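Local atomic coordinates of transcriptional regulator (Methanobacterium thermoautotrophicum, PDB entry 3BPV), a protein that probably binds DNA as a dimeric transcriptional repressor of the MarR family, using a winged helix-turn-helix domain. Residues 47-52 with 58-63; 15-20 with 105-110; 76-79 with 83-86; 29-34 with 65-70. All blocks are in the same frame, centred on the assembly; numbering follows the deposited sequence.

Contact 1: 47-52 with 58-63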
loop_
_atom_site.group_PDB
_atom_site.type_symbol
_atom_site.label_atom_id
_atom_site.label_comp_id
_atom_site.label_asym_id
_atom_site.label_seq_id
_atom_site.Cartn_x
_atom_site.Cartn_y
_atom_site.Cartn_z
ATOM N N ASP A 47 -0.695 0.849 19.122
ATOM C CA ASP A 47 -1.852 1.580 18.629
ATOM C C ASP A 47 -1.434 2.854 17.906
ATOM O O ASP A 47 -2.142 3.317 17.016
ATOM C CB ASP A 47 -2.847 1.896 19.760
ATOM C CG ASP A 47 -2.252 2.756 20.856
ATOM O OD1 ASP A 47 -1.700 2.191 21.820
ATOM O OD2 ASP A 47 -2.345 3.993 20.750
ATOM N N GLU A 48 -0.282 3.417 18.274
ATOM C CA GLU A 48 0.211 4.628 17.620
ATOM C C GLU A 48 0.754 4.266 16.239
ATOM O O GLU A 48 0.618 5.035 15.282
ATOM C CB GLU A 48 1.302 5.294 18.470
ATOM C CG GLU A 48 0.811 5.723 19.847
ATOM C CD GLU A 48 1.889 6.358 20.702
ATOM O OE1 GLU A 48 3.013 5.811 20.768
ATOM O OE2 GLU A 48 1.601 7.402 21.325
ATOM N N LEU A 49 1.371 3.092 16.135
ATOM C CA LEU A 49 1.886 2.636 14.852
ATOM C C LEU A 49 0.682 2.360 13.942
ATOM O O LEU A 49 0.708 2.703 12.762
ATOM C CB LEU A 49 2.712 1.362 15.030
ATOM C CG LEU A 49 3.454 0.870 13.785
ATOM C CD1 LEU A 49 4.559 1.857 13.442
ATOM C CD2 LEU A 49 4.047 -0.512 14.032
ATOM N N ALA A 50 -0.362 1.750 14.498
ATOM C CA ALA A 50 -1.579 1.461 13.739
ATOM C C ALA A 50 -2.194 2.752 13.223
ATOM O O ALA A 50 -2.603 2.841 12.068
ATOM C CB ALA A 50 -2.579 0.737 14.613
ATOM N N THR A 51 -2.268 3.759 14.080
ATOM C CA THR A 51 -2.839 5.036 13.685
ATOM C C THR A 51 -1.994 5.681 12.596
ATOM O O THR A 51 -2.523 6.234 11.635
ATOM C CB THR A 51 -2.935 5.993 14.888
ATOM O OG1 THR A 51 -3.789 5.415 15.882
ATOM C CG2 THR A 51 -3.507 7.342 14.462
ATOM N N PHE A 52 -0.676 5.588 12.735
ATOM C CA PHE A 52 0.236 6.168 11.758
ATOM C C PHE A 52 0.002 5.626 10.351
ATOM O O PHE A 52 -0.018 6.393 9.381
ATOM C CB PHE A 52 1.683 5.901 12.170
ATOM C CG PHE A 52 2.687 6.288 11.127
ATOM C CD1 PHE A 52 3.091 7.609 10.985
ATOM C CD2 PHE A 52 3.221 5.328 10.273
ATOM C CE1 PHE A 52 4.015 7.970 10.009
ATOM C CE2 PHE A 52 4.143 5.675 9.294
ATOM C CZ PHE A 52 4.543 6.996 9.159
ATOM N N GLY A 58 -6.471 -5.508 12.551
ATOM C CA GLY A 58 -6.168 -6.908 12.316
ATOM C C GLY A 58 -4.920 -7.105 11.477
ATOM O O GLY A 58 -4.087 -7.959 11.787
ATOM N N THR A 59 -4.783 -6.313 10.418
ATOM C CA THR A 59 -3.634 -6.420 9.532
ATOM C C THR A 59 -2.338 -6.076 10.255
ATOM O O THR A 59 -1.359 -6.816 10.158
ATOM C CB THR A 59 -3.791 -5.510 8.301
ATOM O OG1 THR A 59 -4.956 -5.904 7.565
ATOM C CG2 THR A 59 -2.573 -5.625 7.396
ATOM N N ILE A 60 -2.331 -4.968 10.989
ATOM C CA ILE A 60 -1.145 -4.560 11.724
ATOM C C ILE A 60 -0.795 -5.611 12.769
ATOM O O ILE A 60 0.373 -5.930 12.962
ATOM C CB ILE A 60 -1.338 -3.177 12.412
ATOM C CG1 ILE A 60 -0.173 -2.904 13.367
ATOM C CG2 ILE A 60 -2.649 -3.129 13.144
ATOM C CD1 ILE A 60 -0.185 -1.526 13.975
ATOM N N ALA A 61 -1.802 -6.168 13.431
ATOM C CA ALA A 61 -1.559 -7.177 14.454
ATOM C C ALA A 61 -0.829 -8.392 13.888
ATOM O O ALA A 61 0.123 -8.884 14.491
ATOM C CB ALA A 61 -2.880 -7.607 15.090
ATOM N N ARG A 62 -1.285 -8.877 12.737
ATOM C CA ARG A 62 -0.661 -10.036 12.108
ATOM C C ARG A 62 0.740 -9.697 11.613
ATOM O O ARG A 62 1.648 -10.514 11.716
ATOM C CB ARG A 62 -1.520 -10.544 10.950
ATOM C CG ARG A 62 -2.889 -11.050 11.386
ATOM C CD ARG A 62 -3.561 -11.873 10.294
ATOM N NE ARG A 62 -2.883 -13.155 10.111
ATOM C CZ ARG A 62 -3.155 -14.255 10.805
ATOM N NH1 ARG A 62 -4.104 -14.254 11.733
ATOM N NH2 ARG A 62 -2.460 -15.360 10.581
ATOM N N THR A 63 0.919 -8.497 11.075
ATOM C CA THR A 63 2.228 -8.080 10.591
ATOM C C THR A 63 3.244 -8.013 11.736
ATOM O O THR A 63 4.378 -8.492 11.619
ATOM C CB THR A 63 2.127 -6.701 9.913
ATOM O OG1 THR A 63 1.214 -6.788 8.813
ATOM C CG2 THR A 63 3.479 -6.235 9.411
#
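I60 and A50 meet where the two helices of the helix-turn-helix pack, helix 46-53 against helix 57-69, the latter being the recognition helix by analogy with other MarR proteins. I60 of helix 57-69 bears on A50 of helix 46-53, and the end of the isoleucine does the touching. Its CD1 lies 3.4 Å from A50 CB, tighter than ordinary van der Waals contact, and 3.3 Å from A50 CA, so the methyl is pressed onto the backbone as well as onto the small side chain. Beside the alanine, L49 CB lies 4.2 Å from the same I60 CD1. The reach comes from an extended chain: CG1 stands anti to the backbone N (chi1 170°) and CD1 continues straight on (chi2 174°). The other branch, I60 CG2, comes within 4.1 Å of A50 CB. A50 CA and I60 CA are 6.4 Å apart, the nearest CA pair of the two segments.

One layer out, L49 and T63 both lean on helix 29-40, L49 on C34 and R37, T63 on Q31 and C34. Near the start of helix 57-69, T59 packs on T59 of the second subunit, and its OG1 is hydrogen-bonded to D56 OD1.

Contact 2: 15-20 with 105-110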
loop_
_atom_site.group_PDB
_atom_site.type_symbol
_atom_site.label_atom_id
_atom_site.label_comp_id
_atom_site.label_asym_id
_atom_site.label_seq_id
_atom_site.Cartn_x
_atom_site.Cartn_y
_atom_site.Cartn_z
ATOM N N ARG A 15 6.766 -4.522 -3.591
ATOM C CA ARG A 15 6.295 -5.612 -2.756
ATOM C C ARG A 15 6.853 -6.953 -3.230
ATOM O O ARG A 15 7.316 -7.764 -2.422
ATOM C CB ARG A 15 4.766 -5.636 -2.765
ATOM C CG ARG A 15 4.139 -6.685 -1.868
ATOM C CD ARG A 15 2.811 -6.174 -1.324
ATOM N NE ARG A 15 1.992 -5.593 -2.378
ATOM C CZ ARG A 15 0.894 -4.876 -2.167
ATOM N NH1 ARG A 15 0.475 -4.644 -0.930
ATOM N NH2 ARG A 15 0.211 -4.389 -3.196
ATOM N N VAL A 16 6.806 -7.182 -4.537
ATOM C CA VAL A 16 7.317 -8.430 -5.095
ATOM C C VAL A 16 8.835 -8.508 -4.918
ATOM O O VAL A 16 9.374 -9.559 -4.571
ATOM C CB VAL A 16 6.964 -8.556 -6.597
ATOM C CG1 VAL A 16 7.668 -9.766 -7.204
ATOM C CG2 VAL A 16 5.458 -8.703 -6.766
ATOM N N PHE A 17 9.526 -7.398 -5.147
ATOM C CA PHE A 17 10.983 -7.371 -5.014
ATOM C C PHE A 17 11.418 -7.651 -3.569
ATOM O O PHE A 17 12.337 -8.441 -3.328
ATOM C CB PHE A 17 11.518 -6.006 -5.456
ATOM C CG PHE A 17 12.992 -5.987 -5.732
ATOM C CD1 PHE A 17 13.498 -6.535 -6.903
ATOM C CD2 PHE A 17 13.874 -5.415 -4.824
ATOM C CE1 PHE A 17 14.866 -6.514 -7.170
ATOM C CE2 PHE A 17 15.244 -5.387 -5.078
ATOM C CZ PHE A 17 15.741 -5.940 -6.257
ATOM N N ILE A 18 10.774 -6.991 -2.610
ATOM C CA ILE A 18 11.083 -7.187 -1.195
ATOM C C ILE A 18 10.859 -8.646 -0.804
ATOM O O ILE A 18 11.684 -9.260 -0.135
ATOM C CB ILE A 18 10.175 -6.299 -0.298
ATOM C CG1 ILE A 18 10.629 -4.847 -0.376
ATOM C CG2 ILE A 18 10.191 -6.800 1.146
ATOM C CD1 ILE A 18 12.001 -4.609 0.186
ATOM N N GLY A 19 9.730 -9.197 -1.230
ATOM C CA GLY A 19 9.415 -10.572 -0.902
ATOM C C GLY A 19 10.421 -11.569 -1.439
ATOM O O GLY A 19 10.715 -12.570 -0.784
ATOM N N ARG A 20 10.954 -11.297 -2.624
ATOM C CA ARG A 20 11.925 -12.188 -3.250
ATOM C C ARG A 20 13.319 -12.036 -2.658
ATOM O O ARG A 20 13.974 -13.026 -2.327
ATOM C CB ARG A 20 11.983 -11.920 -4.758
ATOM C CG ARG A 20 10.643 -12.031 -5.461
ATOM C CD ARG A 20 10.080 -13.445 -5.423
ATOM N NE ARG A 20 10.794 -14.347 -6.320
ATOM C CZ ARG A 20 10.418 -15.597 -6.573
ATOM N NH1 ARG A 20 9.335 -16.097 -5.993
ATOM N NH2 ARG A 20 11.121 -16.347 -7.410
ATOM N N GLU A 105 17.726 0.245 -2.379
ATOM C CA GLU A 105 18.584 0.887 -3.368
ATOM C C GLU A 105 18.568 0.114 -4.685
ATOM O O GLU A 105 18.469 0.706 -5.761
ATOM C CB GLU A 105 20.019 0.970 -2.838
ATOM C CG GLU A 105 20.988 1.683 -3.766
ATOM C CD GLU A 105 22.402 1.716 -3.211
ATOM O OE1 GLU A 105 22.591 2.218 -2.082
ATOM O OE2 GLU A 105 23.321 1.242 -3.907
ATOM N N ARG A 106 18.679 -1.209 -4.599
ATOM C CA ARG A 106 18.665 -2.048 -5.791
ATOM C C ARG A 106 17.338 -1.912 -6.537
ATOM O O ARG A 106 17.308 -1.850 -7.768
ATOM C CB ARG A 106 18.903 -3.518 -5.417
ATOM C CG ARG A 106 20.318 -3.831 -4.937
ATOM C CD ARG A 106 20.430 -5.290 -4.510
ATOM N NE ARG A 106 20.038 -6.199 -5.586
ATOM C CZ ARG A 106 19.918 -7.516 -5.450
ATOM N NH1 ARG A 106 20.160 -8.091 -4.279
ATOM N NH2 ARG A 106 19.557 -8.259 -6.486
ATOM N N TRP A 107 16.234 -1.881 -5.794
ATOM C CA TRP A 107 14.924 -1.747 -6.419
ATOM C C TRP A 107 14.844 -0.412 -7.162
ATOM O O TRP A 107 14.401 -0.352 -8.308
ATOM C CB TRP A 107 13.818 -1.825 -5.363
ATOM C CG TRP A 107 12.459 -1.572 -5.925
ATOM C CD1 TRP A 107 11.736 -2.401 -6.734
ATOM C CD2 TRP A 107 11.683 -0.379 -5.770
ATOM N NE1 TRP A 107 10.556 -1.793 -7.094
ATOM C CE2 TRP A 107 10.498 -0.551 -6.517
ATOM C CE3 TRP A 107 11.876 0.823 -5.075
ATOM C CZ2 TRP A 107 9.508 0.433 -6.589
ATOM C CZ3 TRP A 107 10.890 1.805 -5.148
ATOM C CH2 TRP A 107 9.723 1.601 -5.901
ATOM N N GLU A 108 15.286 0.652 -6.506
ATOM C CA GLU A 108 15.260 1.974 -7.123
ATOM C C GLU A 108 16.117 2.022 -8.382
ATOM O O GLU A 108 15.706 2.586 -9.399
ATOM C CB GLU A 108 15.733 3.039 -6.126
ATOM C CG GLU A 108 14.691 3.375 -5.072
ATOM C CD GLU A 108 15.131 4.471 -4.121
ATOM O OE1 GLU A 108 15.644 5.507 -4.598
ATOM O OE2 GLU A 108 14.943 4.298 -2.897
ATOM N N ASP A 109 17.306 1.426 -8.327
ATOM C CA ASP A 109 18.176 1.443 -9.495
ATOM C C ASP A 109 17.522 0.737 -10.678
ATOM O O ASP A 109 17.611 1.204 -11.818
ATOM C CB ASP A 109 19.532 0.794 -9.183
ATOM C CG ASP A 109 20.349 1.603 -8.191
ATOM O OD1 ASP A 109 20.113 2.820 -8.086
ATOM O OD2 ASP A 109 21.236 1.024 -7.530
ATOM N N LEU A 110 16.867 -0.385 -10.407
ATOM C CA LEU A 110 16.184 -1.129 -11.459
ATOM C C LEU A 110 15.019 -0.317 -12.026
ATOM O O LEU A 110 14.828 -0.244 -13.237
ATOM C CB LEU A 110 15.664 -2.462 -10.914
ATOM C CG LEU A 110 16.693 -3.565 -10.643
ATOM C CD1 LEU A 110 16.067 -4.636 -9.773
ATOM C CD2 LEU A 110 17.179 -4.161 -11.954
#
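F17 puts its ring among three residues of helix 97-111, and apolar contact accounts for most of the meeting. W107 CB lies 3.6 Å from F17 CD2, with W107 CA over one face of the phenyl ring. Tightest of all is L110, whose CD1 methyl sits 3.4 Å from F17 CE1, the two side chains crossing at about a right angle. With F17 CG anti to the backbone N (chi1 -164°), the ring is placed against W107 and L110.

The aromatic pair itself is neither stacked nor T-shaped. The planes of F17 and the five-membered ring of W107 stand 48° apart with centroids separated by 5.5 Å, and the indole CD1 of W107 approaches F17 CB at 3.8 Å. The indole does have an edge-to-face partner, H14 of the same helix 3-21.

In MarR proteins the helices near the two chain ends build the dimerisation region, and helices 3-21 and 97-111 are consistent with that role here: W107 and L110 both pack on M137 of the second subunit. Locally the axes pass 10.6 Å apart, running roughly antiparallel but well off it.

Among the polar groups, the buried indole of W107 has its NE1 hydrogen-bonded to S13 OG. R106 lies at the exposed margin. It lays its CB 4.1 Å from F17 CZ, and that same ring atom lies over one face of the guanidinium; with the two planes 85° apart, no parallel cation-pi stack results. The charge is instead satisfied by a salt bridge from R106 NH2 to E21 OE2.

Contact 3: 76-79 with 83-86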
loop_
_atom_site.group_PDB
_atom_site.type_symbol
_atom_site.label_atom_id
_atom_site.label_comp_id
_atom_site.label_asym_id
_atom_site.label_seq_id
_atom_site.Cartn_x
_atom_site.Cartn_y
_atom_site.Cartn_z
ATOM N N GLU A 76 6.084 -5.148 24.634
ATOM C CA GLU A 76 5.875 -5.206 26.079
ATOM C C GLU A 76 4.663 -4.374 26.481
ATOM O O GLU A 76 4.308 -3.419 25.800
ATOM C CB GLU A 76 7.118 -4.701 26.820
ATOM C CG GLU A 76 8.370 -5.536 26.583
ATOM C CD GLU A 76 9.520 -5.131 27.486
ATOM O OE1 GLU A 76 9.375 -5.247 28.722
ATOM O OE2 GLU A 76 10.569 -4.698 26.964
ATOM N N GLN A 77 4.031 -4.745 27.591
ATOM C CA GLN A 77 2.855 -4.034 28.078
ATOM C C GLN A 77 3.189 -2.626 28.560
ATOM O O GLN A 77 4.177 -2.412 29.264
ATOM C CB GLN A 77 2.199 -4.825 29.216
ATOM C CG GLN A 77 1.003 -4.137 29.859
ATOM C CD GLN A 77 0.385 -4.957 30.976
ATOM O OE1 GLN A 77 1.078 -5.400 31.892
ATOM N NE2 GLN A 77 -0.925 -5.156 30.910
ATOM N N ASP A 78 2.358 -1.665 28.165
ATOM C CA ASP A 78 2.542 -0.275 28.560
ATOM C C ASP A 78 2.263 -0.201 30.062
ATOM O O ASP A 78 1.163 -0.521 30.509
ATOM C CB ASP A 78 1.560 0.611 27.781
ATOM C CG ASP A 78 1.653 2.076 28.157
ATOM O OD1 ASP A 78 2.498 2.439 28.999
ATOM O OD2 ASP A 78 0.870 2.872 27.599
ATOM N N PRO A 79 3.258 0.212 30.861
ATOM C CA PRO A 79 3.044 0.295 32.307
ATOM C C PRO A 79 1.972 1.295 32.732
ATOM O O PRO A 79 1.449 1.215 33.843
ATOM C CB PRO A 79 4.430 0.660 32.834
ATOM C CG PRO A 79 4.982 1.512 31.735
ATOM C CD PRO A 79 4.595 0.719 30.499
ATOM N N ARG A 83 -3.996 -1.638 28.186
ATOM C CA ARG A 83 -4.596 -1.840 26.873
ATOM C C ARG A 83 -3.646 -1.425 25.759
ATOM O O ARG A 83 -3.992 -1.496 24.582
ATOM C CB ARG A 83 -5.888 -1.032 26.767
ATOM C CG ARG A 83 -6.899 -1.380 27.835
ATOM C CD ARG A 83 -7.927 -0.283 28.005
ATOM N NE ARG A 83 -8.685 -0.472 29.235
ATOM C CZ ARG A 83 -9.469 0.449 29.781
ATOM N NH1 ARG A 83 -9.606 1.637 29.208
ATOM N NH2 ARG A 83 -10.110 0.182 30.910
ATOM N N ARG A 84 -2.445 -0.991 26.130
ATOM C CA ARG A 84 -1.467 -0.561 25.136
ATOM C C ARG A 84 -0.180 -1.380 25.200
ATOM O O ARG A 84 0.144 -1.966 26.235
ATOM C CB ARG A 84 -1.159 0.928 25.325
ATOM C CG ARG A 84 -2.405 1.809 25.370
ATOM C CD ARG A 84 -2.044 3.283 25.469
ATOM N NE ARG A 84 -1.603 3.808 24.181
ATOM C CZ ARG A 84 -1.088 5.019 23.994
ATOM N NH1 ARG A 84 -0.930 5.847 25.018
ATOM N NH2 ARG A 84 -0.749 5.409 22.772
ATOM N N TYR A 85 0.547 -1.415 24.086
ATOM C CA TYR A 85 1.796 -2.162 23.991
ATOM C C TYR A 85 2.927 -1.339 23.386
ATOM O O TYR A 85 2.721 -0.581 22.436
ATOM C CB TYR A 85 1.567 -3.437 23.176
ATOM C CG TYR A 85 0.680 -4.408 23.910
ATOM C CD1 TYR A 85 1.218 -5.327 24.810
ATOM C CD2 TYR A 85 -0.707 -4.340 23.789
ATOM C CE1 TYR A 85 0.400 -6.144 25.577
ATOM C CE2 TYR A 85 -1.535 -5.154 24.553
ATOM C CZ TYR A 85 -0.974 -6.051 25.447
ATOM O OH TYR A 85 -1.779 -6.842 26.234
ATOM N N ILE A 86 4.122 -1.501 23.949
ATOM C CA ILE A 86 5.309 -0.781 23.507
ATOM C C ILE A 86 6.124 -1.632 22.547
ATOM O O ILE A 86 6.378 -2.806 22.809
ATOM C CB ILE A 86 6.203 -0.411 24.715
ATOM C CG1 ILE A 86 5.371 0.313 25.775
ATOM C CG2 ILE A 86 7.369 0.447 24.260
ATOM C CD1 ILE A 86 4.666 1.541 25.274
HETATM O O HOH W 1 -0.145 5.248 27.780
#
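The wing of the winged helix is a two-stranded antiparallel hairpin, and near its tip E76 pairs with I86 and Q77 with Y85. E76 and I86 form a hydrogen-bonded pair: I86 N donates to E76 O over 2.7 Å, nearly straight at 171°, and E76 N returns a bond of 3.0 Å to I86 O. Q77 and Y85 form the non-hydrogen-bonded pair that follows, with their side chains on the sheet face across from I86; the tyrosine ring passes Q77 CA at 3.9 Å from its CD1. Beyond them D78 N bonds to R84 O at 3.0 Å, approaching from 41° above the carbonyl plane.

D78 and R84 run side by side in the same direction. Their charged ends are near but not paired, since D78 OD2 lies well out of the guanidinium plane. Each has a firmer partner: D78 OD1 takes the backbone N-H of E80 in the turn, and R84 NE makes a salt bridge to D47 at the start of helix 46-53, tying the wing to the helix-turn-helix. A water spans what remains, 2.6 Å from D78 OD2, to which it donates, and 2.9 Å from R84 NH1, from which it accepts.

Contact 4: 29-34 with 65-70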
loop_
_atom_site.group_PDB
_atom_site.type_symbol
_atom_site.label_atom_id
_atom_site.label_comp_id
_atom_site.label_asym_id
_atom_site.label_seq_id
_atom_site.Cartn_x
_atom_site.Cartn_y
_atom_site.Cartn_z
ATOM N N ASP A 29 6.868 -6.565 2.466
ATOM C CA ASP A 29 6.820 -5.115 2.428
ATOM C C ASP A 29 6.173 -4.553 3.696
ATOM O O ASP A 29 6.694 -3.623 4.307
ATOM C CB ASP A 29 6.025 -4.683 1.195
ATOM C CG ASP A 29 6.069 -3.201 0.956
ATOM O OD1 ASP A 29 5.764 -2.430 1.889
ATOM O OD2 ASP A 29 6.397 -2.809 -0.182
ATOM N N ALA A 30 5.038 -5.113 4.089
ATOM C CA ALA A 30 4.334 -4.639 5.275
ATOM C C ALA A 30 5.194 -4.743 6.533
ATOM O O ALA A 30 5.193 -3.839 7.374
ATOM C CB ALA A 30 3.035 -5.417 5.456
ATOM N N GLN A 31 5.925 -5.843 6.681
ATOM C CA GLN A 31 6.785 -6.009 7.853
ATOM C C GLN A 31 7.950 -5.029 7.824
ATOM O O GLN A 31 8.319 -4.472 8.857
ATOM C CB GLN A 31 7.342 -7.428 7.929
ATOM C CG GLN A 31 6.335 -8.507 8.233
ATOM C CD GLN A 31 6.993 -9.863 8.256
ATOM O OE1 GLN A 31 7.714 -10.194 9.190
ATOM N NE2 GLN A 31 6.769 -10.647 7.210
ATOM N N VAL A 32 8.542 -4.827 6.654
ATOM C CA VAL A 32 9.649 -3.893 6.542
ATOM C C VAL A 32 9.192 -2.488 6.930
ATOM O O VAL A 32 9.897 -1.777 7.645
ATOM C CB VAL A 32 10.220 -3.870 5.105
ATOM C CG1 VAL A 32 11.156 -2.677 4.923
ATOM C CG2 VAL A 32 10.974 -5.159 4.837
ATOM N N ALA A 33 8.016 -2.085 6.470
ATOM C CA ALA A 33 7.508 -0.755 6.789
ATOM C C ALA A 33 7.376 -0.590 8.294
ATOM O O ALA A 33 7.795 0.429 8.845
ATOM C CB ALA A 33 6.157 -0.536 6.114
ATOM N N CYS A 34 6.798 -1.587 8.960
ATOM C CA CYS A 34 6.636 -1.526 10.410
ATOM C C CYS A 34 7.996 -1.500 11.105
ATOM O O CYS A 34 8.220 -0.723 12.035
ATOM C CB CYS A 34 5.841 -2.732 10.916
ATOM S SG CYS A 34 4.071 -2.627 10.594
ATOM N N ARG A 65 3.006 -9.559 14.622
ATOM C CA ARG A 65 3.211 -10.887 15.187
ATOM C C ARG A 65 4.308 -11.609 14.405
ATOM O O ARG A 65 5.162 -12.277 14.988
ATOM C CB ARG A 65 1.906 -11.689 15.148
ATOM C CG ARG A 65 1.967 -13.006 15.907
ATOM C CD ARG A 65 0.601 -13.678 15.959
ATOM N NE ARG A 65 -0.393 -12.836 16.620
ATOM C CZ ARG A 65 -1.643 -13.211 16.873
ATOM N NH1 ARG A 65 -2.060 -14.420 16.522
ATOM N NH2 ARG A 65 -2.476 -12.377 17.480
ATOM N N ARG A 66 4.293 -11.468 13.084
ATOM C CA ARG A 66 5.310 -12.104 12.253
ATOM C C ARG A 66 6.696 -11.538 12.562
ATOM O O ARG A 66 7.677 -12.282 12.619
ATOM C CB ARG A 66 4.972 -11.914 10.771
ATOM C CG ARG A 66 3.696 -12.635 10.355
ATOM C CD ARG A 66 3.351 -12.391 8.903
ATOM N NE ARG A 66 4.341 -12.955 7.990
ATOM C CZ ARG A 66 4.240 -12.911 6.664
ATOM N NH1 ARG A 66 3.192 -12.332 6.098
ATOM N NH2 ARG A 66 5.183 -13.452 5.909
ATOM N N LEU A 67 6.787 -10.227 12.767
ATOM C CA LEU A 67 8.078 -9.620 13.075
ATOM C C LEU A 67 8.576 -10.112 14.422
ATOM O O LEU A 67 9.770 -10.349 14.601
ATOM C CB LEU A 67 7.976 -8.092 13.105
ATOM C CG LEU A 67 7.965 -7.376 11.755
ATOM C CD1 LEU A 67 7.622 -5.912 11.967
ATOM C CD2 LEU A 67 9.327 -7.535 11.076
ATOM N N GLU A 68 7.654 -10.269 15.361
ATOM C CA GLU A 68 7.994 -10.739 16.701
ATOM C C GLU A 68 8.427 -12.206 16.663
ATOM O O GLU A 68 9.397 -12.590 17.316
ATOM C CB GLU A 68 6.788 -10.576 17.631
ATOM C CG GLU A 68 7.087 -10.824 19.104
ATOM C CD GLU A 68 5.844 -10.732 19.970
ATOM O OE1 GLU A 68 5.142 -9.701 19.900
ATOM O OE2 GLU A 68 5.569 -11.689 20.724
ATOM N N GLU A 69 7.711 -13.019 15.897
ATOM C CA GLU A 69 8.037 -14.438 15.783
ATOM C C GLU A 69 9.432 -14.618 15.201
ATOM O O GLU A 69 10.171 -15.526 15.592
ATOM C CB GLU A 69 7.018 -15.148 14.888
ATOM C CG GLU A 69 7.264 -16.641 14.732
ATOM C CD GLU A 69 7.005 -17.416 16.009
ATOM O OE1 GLU A 69 7.635 -17.098 17.041
ATOM O OE2 GLU A 69 6.172 -18.348 15.983
ATOM N N SER A 70 9.788 -13.754 14.256
ATOM C CA SER A 70 11.100 -13.814 13.620
ATOM C C SER A 70 12.191 -13.221 14.511
ATOM O O SER A 70 13.378 -13.314 14.193
ATOM C CB SER A 70 11.067 -13.082 12.281
ATOM O OG SER A 70 10.174 -13.720 11.381
HETATM O O HOH W 2 9.656 -11.906 9.602
#
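Q31 NE2 is gripped by two acceptors, N26 O and T28 OG1, in the chain just before helix 29-40, and the same nitrogen lies over one face of the R66 guanidinium. It stands 3.2 Å above that plane, offset toward the rim and 3.4 Å from R66 CZ. Both groups are donors, so this is contact of flat groups and not a bond; amide and guanidinium are inclined by 43°. The two bonds to NE2 fix the rotation of the amide, which leaves Q31 OE1 beside R66 CB and L67 CD2, both 3.6 Å away. A water lies 2.6 Å from Q31 OE1 and equally 2.6 Å from S70 OG, linking the glutamine to S70.

Within the winged helix-turn-helix, this is where helix 29-40 crosses the C-terminal part of helix 57-69. The axes of the two segments approach to 10.1 Å and cross at -78°, close to perpendicular.

L67 supplies the apolar half. L67 and Q31 pass alongside, pointing opposite ways, the leucine with its CG beside the backbone N (chi1 -79°). Its CD2 lies on the Q31 side chain, while CD1 spans Q31 O at 3.5 Å and C34 CB at 3.8 Å. Outside the crossing, L67 also packs on L27, F72 and I73, which brings in the first strand of the wing.

How the contacts relate
Contacts 1, 3 and 4 belong to the winged helix-turn-helix, the probable DNA-binding part, whereas contact 2 lies on the opposite side of the chain's centre from contacts 1 and 3. Contacts 1 and 4 share helix 57-69, and their centres are 11 Å apart; T63 CG2 joins them, 3.8 Å from C34 SG. Contact 3 reaches contact 1 through charge, with D47 OD1 to R84 NE at 2.9 Å, across 14 Å between centres. Contact 4 is also the bridge to contact 2, where I18 CG2 rests 3.6 Å from D29 N. Contacts 2 and 3 are the most distant pair, 34 Å between centres. Contacts 1, 2 and 4 each touch the second subunit.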